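Local structure of cytochrome p450EpoK (Sorangium cellulosum, 1PKF) at residues T129-L134 / V379-R384; A160-P165 / D224-L229; E298-I303 / P401-I406. The protein belongs to the cytochrome P450 family of mainly helical haem proteins and is seen here with haem and epothilone D bound. All blocks are in the same frame, centred on the assembly; numbering follows the deposited sequence.

In the fold
The three contacts lie at separate places in the cytochrome P450 fold, with centres 24 to 29 Å apart, and none touches another. Contact 1 packs helix 123-137 against helix 368-385; contact 2, nested within the long stretch of chain that contact 1 closes, joins the end of helix 154-161 to the start of helix 225-234. Contact 3 comes later, in series with contact 2 and interleaved with contact 1 along the chain, and ties the connection before strand 304-309 to the loop leading into strand 406-412. Contacts 1 and 2, each about 21 Å from the chain's centre, both border helix 241-272. Contact 3, only 9 Å from that centre, helps form the epothilone D pocket.

Contact 1: residues T129-L134 / V379-R384; sequences TVDQLL and VGTIFR
V130 and T381 reach toward each other tip to tip across two helices, and their methyls CG1 and CG2 come within 3.4 Å, tighter than an ordinary carbon contact. T381 can present a methyl here because its CG2 stands anti to the backbone N (chi1 -64° for OG1); OG1 is hydrogen-bonded to I377 O one turn back in its own helix and to Q127 NE2 of helix 123-137. L134 and T381 run alongside one another, pointing opposite ways, with L134 CD1 4.0 Å from T381 CG2. The leucine's other branch meets I382 at about a right angle, L134 CD2 and I382 CD1 being 4.0 Å apart, so the two methyls of the fork touch one residue each. Branched aliphatic side chains suit such a seam, where the axes of the segments approach to 10.4 Å at an angle of 41°. Y149 packs on all four side chains. V379 and F383 touch the long helix 241-272, consistent with the helical core of the P450 fold (helices D, L and I). D131 OD2 is hydrogen-bonded to Q127, which thus serves T381 too, and forms a salt bridge to R385 of helix 368-385. Methyl packing therefore carries the contact between the segments, while a hydrogen bond and a salt bridge just beside it also tie the two helices.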
loop_
_atom_site.group_PDB
_atom_site.type_symbol
_atom_site.label_atom_id
_atom_site.label_comp_id
_atom_site.label_asym_id
_atom_site.label_seq_id
_atom_site.Cartn_x
_atom_site.Cartn_y
_atom_site.Cartn_z
ATOM N N THR A 129 6.747 1.061 20.163
ATOM C CA THR A 129 5.356 1.436 19.831
ATOM C C THR A 129 4.415 0.247 19.986
ATOM O O THR A 129 3.376 0.342 20.612
ATOM C CB THR A 129 5.267 1.999 18.421
ATOM O OG1 THR A 129 6.104 3.156 18.331
ATOM C CG2 THR A 129 3.839 2.531 18.115
ATOM N N VAL A 130 4.833 -0.888 19.449
ATOM C CA VAL A 130 4.119 -2.151 19.560
ATOM C C VAL A 130 3.932 -2.519 21.024
ATOM O O VAL A 130 2.844 -2.954 21.429
ATOM C CB VAL A 130 4.931 -3.219 18.789
ATOM C CG1 VAL A 130 4.776 -4.623 19.368
ATOM C CG2 VAL A 130 4.583 -3.157 17.301
ATOM N N ASP A 131 4.969 -2.296 21.839
ATOM C CA ASP A 131 4.896 -2.615 23.273
ATOM C C ASP A 131 3.853 -1.781 24.015
ATOM O O ASP A 131 3.050 -2.319 24.753
ATOM C CB ASP A 131 6.248 -2.433 23.972
ATOM C CG ASP A 131 7.284 -3.483 23.563
ATOM O OD1 ASP A 131 8.491 -3.246 23.835
ATOM O OD2 ASP A 131 7.015 -4.552 22.972
ATOM N N GLN A 132 3.858 -0.471 23.814
ATOM C CA GLN A 132 2.941 0.402 24.554
ATOM C C GLN A 132 1.478 0.293 24.086
ATOM O O GLN A 132 0.544 0.482 24.891
ATOM C CB GLN A 132 3.431 1.860 24.541
ATOM C CG GLN A 132 2.984 2.699 23.331
ATOM C CD GLN A 132 4.017 3.767 22.919
ATOM O OE1 GLN A 132 3.865 4.437 21.878
ATOM N NE2 GLN A 132 5.066 3.913 23.719
ATOM N N LEU A 133 1.262 -0.043 22.814
ATOM C CA LEU A 133 -0.098 -0.270 22.334
ATOM C C LEU A 133 -0.692 -1.490 23.001
ATOM O O LEU A 133 -1.867 -1.503 23.386
ATOM C CB LEU A 133 -0.126 -0.448 20.825
ATOM C CG LEU A 133 0.241 0.819 20.076
ATOM C CD1 LEU A 133 0.605 0.431 18.658
ATOM C CD2 LEU A 133 -0.904 1.866 20.127
ATOM N N LEU A 134 0.123 -2.523 23.160
ATOM C CA LEU A 134 -0.359 -3.737 23.804
ATOM C C LEU A 134 -0.446 -3.541 25.327
ATOM O O LEU A 134 -1.326 -4.083 25.975
ATOM C CB LEU A 134 0.528 -4.931 23.446
ATOM C CG LEU A 134 0.387 -5.506 22.034
ATOM C CD1 LEU A 134 1.469 -6.541 21.781
ATOM C CD2 LEU A 134 -0.983 -6.121 21.820
ATOM N N VAL A 379 3.414 -8.370 14.079
ATOM C CA VAL A 379 2.745 -9.647 14.044
ATOM C C VAL A 379 3.537 -10.633 14.890
ATOM O O VAL A 379 2.948 -11.389 15.612
ATOM C CB VAL A 379 2.577 -10.195 12.605
ATOM C CG1 VAL A 379 1.816 -11.521 12.621
ATOM C CG2 VAL A 379 1.851 -9.196 11.729
ATOM N N GLY A 380 4.861 -10.632 14.781
ATOM C CA GLY A 380 5.709 -11.443 15.670
ATOM C C GLY A 380 5.409 -11.221 17.153
ATOM O O GLY A 380 5.055 -12.149 17.903
ATOM N N THR A 381 5.513 -9.975 17.585
ATOM C CA THR A 381 5.247 -9.646 18.987
ATOM C C THR A 381 3.896 -10.141 19.475
ATOM O O THR A 381 3.807 -10.743 20.559
ATOM C CB THR A 381 5.384 -8.129 19.224
ATOM O OG1 THR A 381 6.735 -7.743 18.987
ATOM C CG2 THR A 381 5.145 -7.748 20.690
ATOM N N ILE A 382 2.838 -9.911 18.707
ATOM C CA ILE A 382 1.505 -10.167 19.232
ATOM C C ILE A 382 1.275 -11.646 19.426
ATOM O O ILE A 382 0.653 -12.064 20.391
ATOM C CB ILE A 382 0.389 -9.502 18.380
ATOM C CG1 ILE A 382 -0.924 -9.507 19.164
ATOM C CG2 ILE A 382 0.227 -10.186 17.032
ATOM C CD1 ILE A 382 -1.955 -8.454 18.689
ATOM N N PHE A 383 1.789 -12.454 18.511
ATOM C CA PHE A 383 1.634 -13.896 18.638
ATOM C C PHE A 383 2.602 -14.522 19.673
ATOM O O PHE A 383 2.302 -15.564 20.247
ATOM C CB PHE A 383 1.747 -14.563 17.261
ATOM C CG PHE A 383 0.457 -14.544 16.479
ATOM C CD1 PHE A 383 0.361 -13.863 15.277
ATOM C CD2 PHE A 383 -0.670 -15.194 16.963
ATOM C CE1 PHE A 383 -0.837 -13.836 14.561
ATOM C CE2 PHE A 383 -1.861 -15.185 16.258
ATOM C CZ PHE A 383 -1.948 -14.487 15.055
ATOM N N ARG A 384 3.740 -13.887 19.938
ATOM C CA ARG A 384 4.658 -14.397 20.952
ATOM C C ARG A 384 4.155 -14.094 22.358
ATOM O O ARG A 384 4.312 -14.909 23.257
ATOM C CB ARG A 384 6.038 -13.776 20.793
ATOM C CG ARG A 384 6.981 -14.518 19.894
ATOM C CD ARG A 384 8.390 -13.973 19.963
ATOM N NE ARG A 384 8.383 -12.529 20.216
ATOM C CZ ARG A 384 8.672 -11.584 19.320
ATOM N NH1 ARG A 384 9.002 -11.900 18.079
ATOM N NH2 ARG A 384 8.625 -10.301 19.675
#

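Contact 2: residues A160-P165 / D224-L229; sequences ALLKVP and DVLTML
The carboxylate of D224 meets K163 at one oxygen and its own helix at the other: OD1 offers its anti lone pair, the one away from OD2, to K163 NZ in a 2.8 Å salt bridge, while T227 OG1 and T227 N reach OD2 on its anti side, tilted to opposite sides of the plane. The bond from T227 N to D224 OD2, 3.0 Å long, makes D224 the N-cap of helix 225-234, a place suited to aspartate because its short side chain reaches the amide of T227 in the first turn. R216 adds a second positive partner at OD2, so the positive charges of K163 and R216 would probably favour the ionised carboxylate.

K163 marks the other end of a helix. It leaves helix 154-161 with positive phi in a Schellman motif, and the chain's turn places its side chain beside the N-cap of helix 225-234. Bends at chi2, chi3 and chi4 (-94°, -145° and -51°) curl the lysine round OD1, so that even its CG lies 3.2 Å from that oxygen. The exposed lysine thus sits at the rim and bonds the buried D224.

Beneath this charged pair, aliphatic side chains join the two helix ends. L161 CD1 rests 3.6 Å from V225 CG2, the two side chains crossing at a slant, and L161 also packs on F114 and L122. L162 CD2 lies 3.9 Å from L226 CG, also at a slant, and V248 of helix 241-272 touches both residues. Leucines suit this buried floor, where a helix end settles against a helix start. L226 CD1 lies 3.7 Å from L162 O, the carbonyl oxygen that accepts a hydrogen bond from R216 NH2.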
loop_
_atom_site.group_PDB
_atom_site.type_symbol
_atom_site.label_atom_id
_atom_site.label_comp_id
_atom_site.label_asym_id
_atom_site.label_seq_id
_atom_site.Cartn_x
_atom_site.Cartn_y
_atom_site.Cartn_z
ATOM N N ALA A 160 9.428 8.207 12.571
ATOM C CA ALA A 160 10.741 7.968 13.170
ATOM C C ALA A 160 11.772 8.117 12.076
ATOM O O ALA A 160 12.790 8.793 12.248
ATOM C CB ALA A 160 10.799 6.585 13.794
ATOM N N LEU A 161 11.488 7.528 10.913
ATOM C CA LEU A 161 12.353 7.704 9.751
ATOM C C LEU A 161 12.545 9.189 9.362
ATOM O O LEU A 161 13.621 9.561 8.901
ATOM C CB LEU A 161 11.803 6.915 8.560
ATOM C CG LEU A 161 12.494 7.081 7.207
ATOM C CD1 LEU A 161 13.740 6.248 7.124
ATOM C CD2 LEU A 161 11.559 6.687 6.082
ATOM N N LEU A 162 11.504 10.018 9.538
ATOM C CA LEU A 162 11.566 11.441 9.181
ATOM C C LEU A 162 11.941 12.329 10.397
ATOM O O LEU A 162 12.039 13.541 10.270
ATOM C CB LEU A 162 10.216 11.934 8.621
ATOM C CG LEU A 162 9.557 11.208 7.438
ATOM C CD1 LEU A 162 8.153 11.782 7.164
ATOM C CD2 LEU A 162 10.432 11.293 6.213
ATOM N N LYS A 163 12.088 11.694 11.557
ATOM C CA LYS A 163 12.325 12.338 12.852
ATOM C C LYS A 163 11.279 13.379 13.181
ATOM O O LYS A 163 11.602 14.541 13.426
ATOM C CB LYS A 163 13.727 12.949 12.930
ATOM C CG LYS A 163 14.806 12.080 12.337
ATOM C CD LYS A 163 15.492 11.208 13.370
ATOM C CE LYS A 163 16.979 11.064 13.008
ATOM N NZ LYS A 163 17.178 10.646 11.583
ATOM N N VAL A 164 10.025 12.939 13.211
ATOM C CA VAL A 164 8.904 13.769 13.579
ATOM C C VAL A 164 8.395 13.249 14.917
ATOM O O VAL A 164 8.273 12.041 15.111
ATOM C CB VAL A 164 7.793 13.696 12.487
ATOM C CG1 VAL A 164 6.603 14.549 12.844
ATOM C CG2 VAL A 164 8.333 14.129 11.156
ATOM N N PRO A 165 8.134 14.150 15.866
ATOM C CA PRO A 165 7.658 13.744 17.190
ATOM C C PRO A 165 6.314 13.041 17.165
ATOM O O PRO A 165 5.445 13.370 16.359
ATOM C CB PRO A 165 7.524 15.082 17.947
ATOM C CG PRO A 165 7.386 16.092 16.911
ATOM C CD PRO A 165 8.290 15.619 15.770
ATOM N N ASP A 224 20.325 11.391 7.935
ATOM C CA ASP A 224 18.909 11.721 8.044
ATOM C C ASP A 224 18.321 11.887 6.669
ATOM O O ASP A 224 18.876 12.597 5.825
ATOM C CB ASP A 224 18.766 12.998 8.887
ATOM C CG ASP A 224 17.331 13.437 9.062
ATOM O OD1 ASP A 224 16.577 12.778 9.814
ATOM O OD2 ASP A 224 16.879 14.453 8.501
ATOM N N VAL A 225 17.193 11.228 6.416
ATOM C CA VAL A 225 16.646 11.192 5.050
ATOM C C VAL A 225 16.267 12.582 4.590
ATOM O O VAL A 225 16.641 13.043 3.489
ATOM C CB VAL A 225 15.392 10.265 4.955
ATOM C CG1 VAL A 225 15.006 10.012 3.512
ATOM C CG2 VAL A 225 15.662 8.952 5.629
ATOM N N LEU A 226 15.529 13.274 5.438
ATOM C CA LEU A 226 15.014 14.594 5.066
ATOM C C LEU A 226 16.156 15.539 4.834
ATOM O O LEU A 226 16.193 16.216 3.814
ATOM C CB LEU A 226 14.044 15.122 6.101
ATOM C CG LEU A 226 12.635 14.565 6.067
ATOM C CD1 LEU A 226 11.777 15.330 7.049
ATOM C CD2 LEU A 226 11.997 14.631 4.675
ATOM N N THR A 227 17.153 15.545 5.715
ATOM C CA THR A 227 18.292 16.453 5.487
ATOM C C THR A 227 19.010 16.107 4.174
ATOM O O THR A 227 19.442 16.990 3.420
ATOM C CB THR A 227 19.318 16.373 6.658
ATOM O OG1 THR A 227 18.699 16.655 7.911
ATOM C CG2 THR A 227 20.442 17.392 6.477
ATOM N N MET A 228 19.164 14.821 3.896
ATOM C CA MET A 228 19.794 14.397 2.628
ATOM C C MET A 228 19.006 14.916 1.421
ATOM O O MET A 228 19.577 15.404 0.469
ATOM C CB MET A 228 19.921 12.862 2.552
ATOM C CG MET A 228 20.664 12.222 3.740
ATOM S SD MET A 228 20.996 10.407 3.658
ATOM C CE MET A 228 22.711 10.428 3.037
ATOM N N LEU A 229 17.683 14.816 1.481
ATOM C CA LEU A 229 16.828 15.304 0.414
ATOM C C LEU A 229 16.948 16.826 0.309
ATOM O O LEU A 229 17.023 17.381 -0.789
ATOM C CB LEU A 229 15.374 14.923 0.687
ATOM C CG LEU A 229 15.013 13.430 0.585
ATOM C CD1 LEU A 229 13.520 13.243 0.824
ATOM C CD2 LEU A 229 15.402 12.829 -0.783
HETATM O O HOH W 1 16.033 9.600 9.030
#

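Contact 3: residues E298-I303 / P401-I406; sequences ENILRI and PAFRNI. Unlike the reference sequence in segment 298-303: E298 (reference Asp). With EPD (epothilone D), chain C.
E298 OE2 is gripped by both terminal nitrogens of R404, NH2 at 2.9 Å and NH1 at 3.1 Å, which reach it from the same face of the carboxylate. Both bonds lie near the guanidinium plane, but the two flat groups are turned 50° apart. R404 NH1 also donates to N299 O, 2.8 Å away, and R404 NE is taken by A25 O, so the arginine's rotation is fixed from several directions; the chain bends at chi3 (48°) to bring it there. E298, which differs from the reference sequence, has its OE1 hydrogen-bonded to N269 ND2. Arginine suits this buried place because its many donors satisfy both a charge and a backbone carbonyl.

Next to it, the backbones form a single beta bridge between L301 and F403. R404 N bonds to I300 O at 2.8 Å, and R302 N bonds to A402 O at 2.9 Å, nearly straight at 173°. N299 OD1 accepts from L301 N in an Asx turn, which shapes the approach to the bridge. R302 lies along the opposite segment and gives weak bonds from NE and NH2 to F403 O, while H400 O, P19 O and G398 O take its stronger ones.

On the pocket side, L301 CD2 packs at a slant 3.6 Å from F403 CE2, and I300 lies beside that ring, its side chain about 4 Å from the haem. F403 CZ comes 3.4 Å from O16 of epothilone D, and A402 CB also touches the ligand. The pairing is consistent with the P450 fold, where the segment after the K helix and the loop of the C-terminal sheet commonly line the pocket over the haem; here A402 and F403 belong to the epothilone D pocket.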
loop_
_atom_site.group_PDB
_atom_site.type_symbol
_atom_site.label_atom_id
_atom_site.label_comp_id
_atom_site.label_asym_id
_atom_site.label_seq_id
_atom_site.Cartn_x
_atom_site.Cartn_y
_atom_site.Cartn_z
ATOM N N GLU A 298 -3.632 -13.399 -0.280
ATOM C CA GLU A 298 -4.755 -12.529 -0.210
ATOM C C GLU A 298 -4.509 -11.054 -0.124
ATOM O O GLU A 298 -4.562 -10.400 0.894
ATOM C CB GLU A 298 -5.705 -13.081 0.766
ATOM C CG GLU A 298 -5.433 -12.817 2.166
ATOM C CD GLU A 298 -6.771 -12.556 2.712
ATOM O OE1 GLU A 298 -6.941 -12.599 3.929
ATOM O OE2 GLU A 298 -7.647 -12.337 1.821
ATOM N N ASN A 299 -4.243 -10.566 -1.292
ATOM C CA ASN A 299 -3.723 -9.283 -1.458
ATOM C C ASN A 299 -4.710 -8.229 -0.994
ATOM O O ASN A 299 -5.923 -8.355 -1.233
ATOM C CB ASN A 299 -3.467 -9.080 -2.920
ATOM C CG ASN A 299 -2.657 -7.863 -3.170
ATOM O OD1 ASN A 299 -3.171 -6.832 -3.634
ATOM N ND2 ASN A 299 -1.379 -7.963 -2.883
ATOM N N ILE A 300 -4.165 -7.177 -0.382
ATOM C CA ILE A 300 -4.967 -6.113 0.187
ATOM C C ILE A 300 -5.624 -5.223 -0.848
ATOM O O ILE A 300 -6.489 -4.419 -0.495
ATOM C CB ILE A 300 -4.118 -5.232 1.168
ATOM C CG1 ILE A 300 -2.960 -4.558 0.439
ATOM C CG2 ILE A 300 -3.654 -6.067 2.344
ATOM C CD1 ILE A 300 -2.214 -3.493 1.266
ATOM N N LEU A 301 -5.218 -5.320 -2.108
ATOM C CA LEU A 301 -5.774 -4.438 -3.114
ATOM C C LEU A 301 -7.155 -4.938 -3.568
ATOM O O LEU A 301 -7.377 -6.144 -3.649
ATOM C CB LEU A 301 -4.845 -4.290 -4.284
ATOM C CG LEU A 301 -3.555 -3.557 -3.969
ATOM C CD1 LEU A 301 -2.571 -3.666 -5.107
ATOM C CD2 LEU A 301 -3.844 -2.069 -3.645
ATOM N N ARG A 302 -8.087 -3.991 -3.742
ATOM C CA ARG A 302 -9.443 -4.252 -4.240
ATOM C C ARG A 302 -9.427 -4.637 -5.718
ATOM O O ARG A 302 -10.080 -5.591 -6.140
ATOM C CB ARG A 302 -10.309 -2.978 -4.057
ATOM C CG ARG A 302 -11.799 -3.163 -4.309
ATOM C CD ARG A 302 -12.684 -1.960 -3.885
ATOM N NE ARG A 302 -12.673 -1.791 -2.442
ATOM C CZ ARG A 302 -13.505 -2.396 -1.621
ATOM N NH1 ARG A 302 -14.451 -3.187 -2.090
ATOM N NH2 ARG A 302 -13.424 -2.188 -0.320
ATOM N N ILE A 303 -8.709 -3.854 -6.501
ATOM C CA ILE A 303 -8.588 -4.055 -7.928
ATOM C C ILE A 303 -7.104 -4.232 -8.320
ATOM O O ILE A 303 -6.692 -5.292 -8.803
ATOM C CB ILE A 303 -9.224 -2.886 -8.707
ATOM C CG1 ILE A 303 -10.660 -2.602 -8.179
ATOM C CG2 ILE A 303 -9.253 -3.222 -10.161
ATOM C CD1 ILE A 303 -10.976 -1.157 -7.931
ATOM N N PRO A 401 -11.675 2.762 -1.979
ATOM C CA PRO A 401 -11.610 2.544 -3.420
ATOM C C PRO A 401 -10.389 1.745 -3.858
ATOM O O PRO A 401 -10.429 1.182 -4.972
ATOM C CB PRO A 401 -11.503 3.950 -3.979
ATOM C CG PRO A 401 -10.814 4.695 -2.885
ATOM C CD PRO A 401 -11.487 4.180 -1.633
ATOM N N ALA A 402 -9.306 1.755 -3.077
ATOM C CA ALA A 402 -8.083 0.987 -3.472
ATOM C C ALA A 402 -7.888 -0.331 -2.754
ATOM O O ALA A 402 -7.217 -1.232 -3.280
ATOM C CB ALA A 402 -6.852 1.808 -3.244
ATOM N N PHE A 403 -8.376 -0.406 -1.522
ATOM C CA PHE A 403 -8.070 -1.497 -0.614
ATOM C C PHE A 403 -9.303 -2.291 -0.173
ATOM O O PHE A 403 -10.405 -1.750 -0.024
ATOM C CB PHE A 403 -7.374 -0.970 0.643
ATOM C CG PHE A 403 -6.101 -0.215 0.363
ATOM C CD1 PHE A 403 -5.944 1.100 0.791
ATOM C CD2 PHE A 403 -5.070 -0.816 -0.335
ATOM C CE1 PHE A 403 -4.787 1.773 0.536
ATOM C CE2 PHE A 403 -3.923 -0.150 -0.606
ATOM C CZ PHE A 403 -3.762 1.150 -0.161
ATOM N N ARG A 404 -9.096 -3.574 0.056
ATOM C CA ARG A 404 -10.064 -4.391 0.789
ATOM C C ARG A 404 -9.871 -4.088 2.266
ATOM O O ARG A 404 -9.254 -4.842 3.015
ATOM C CB ARG A 404 -9.838 -5.881 0.522
ATOM C CG ARG A 404 -9.850 -6.278 -0.935
ATOM C CD ARG A 404 -9.220 -7.692 -1.217
ATOM N NE ARG A 404 -9.772 -8.655 -0.287
ATOM C CZ ARG A 404 -9.168 -9.724 0.176
ATOM N NH1 ARG A 404 -7.937 -10.025 -0.210
ATOM N NH2 ARG A 404 -9.808 -10.493 1.040
ATOM N N ASN A 405 -10.391 -2.955 2.687
ATOM C CA ASN A 405 -10.029 -2.409 3.979
ATOM C C ASN A 405 -10.721 -3.093 5.137
ATOM O O ASN A 405 -11.908 -3.233 5.117
ATOM C CB ASN A 405 -10.242 -0.885 3.997
ATOM C CG ASN A 405 -11.692 -0.449 3.686
ATOM O OD1 ASN A 405 -12.341 -0.888 2.697
ATOM N ND2 ASN A 405 -12.180 0.486 4.517
ATOM N N ILE A 406 -9.976 -3.567 6.133
ATOM C CA ILE A 406 -10.593 -4.143 7.325
ATOM C C ILE A 406 -10.789 -3.017 8.307
ATOM O O ILE A 406 -9.836 -2.327 8.645
ATOM C CB ILE A 406 -9.751 -5.250 7.964
ATOM C CG1 ILE A 406 -9.615 -6.437 7.019
ATOM C CG2 ILE A 406 -10.438 -5.784 9.217
ATOM C CD1 ILE A 406 -8.938 -7.701 7.668
HETATM C C51 EPD C . -0.276 -0.094 -2.460
HETATM C C5 EPD C . -0.140 1.169 -3.285
HETATM C C4 EPD C . 0.177 2.248 -2.598
HETATM C C3 EPD C . 0.568 3.536 -3.260
HETATM C C2 EPD C . -0.337 4.720 -2.783
HETATM C C20 EPD C . 0.063 6.126 -3.434
HETATM C C21 EPD C . -0.979 7.234 -3.363
HETATM C C22 EPD C . 1.262 6.170 -4.046
HETATM C C23 EPD C . 1.776 7.314 -4.708
HETATM C C24 EPD C . 2.939 7.585 -5.207
HETATM S S1 EPD C . 3.011 9.158 -5.956
HETATM C C25 EPD C . 1.346 9.320 -5.529
HETATM C C27 EPD C . 0.672 10.606 -5.914
HETATM N N26 EPD C . 0.820 8.353 -4.931
HETATM C C6 EPD C . 0.159 1.088 -4.799
HETATM C C7 EPD C . -0.849 0.258 -5.583
HETATM C C8 EPD C . -2.150 1.073 -5.710
HETATM C C9 EPD C . -2.616 1.853 -6.914
HETATM C C91 EPD C . -1.980 3.116 -7.336
HETATM C C10 EPD C . -4.017 2.354 -6.294
HETATM O O10 EPD C . -4.791 1.124 -6.011
HETATM C C11 EPD C . -4.771 3.484 -7.109
HETATM C C28 EPD C . -5.254 3.059 -8.487
HETATM C C12 EPD C . -5.971 4.022 -6.333
HETATM O O12 EPD C . -6.961 3.276 -6.330
HETATM C C13 EPD C . -5.807 5.393 -5.634
HETATM C C30 EPD C . -5.479 6.527 -6.575
HETATM C C29 EPD C . -6.976 5.724 -4.705
HETATM C C14 EPD C . -4.486 5.348 -4.712
HETATM O O14 EPD C . -4.099 6.628 -4.199
HETATM C C15 EPD C . -4.581 4.532 -3.453
HETATM C C16 EPD C . -3.186 4.474 -2.736
HETATM O O16 EPD C . -3.126 4.122 -1.579
HETATM O O1 EPD C . -1.964 4.828 -3.460
HETATM O O HOH W 2 -7.405 -1.294 -6.033
#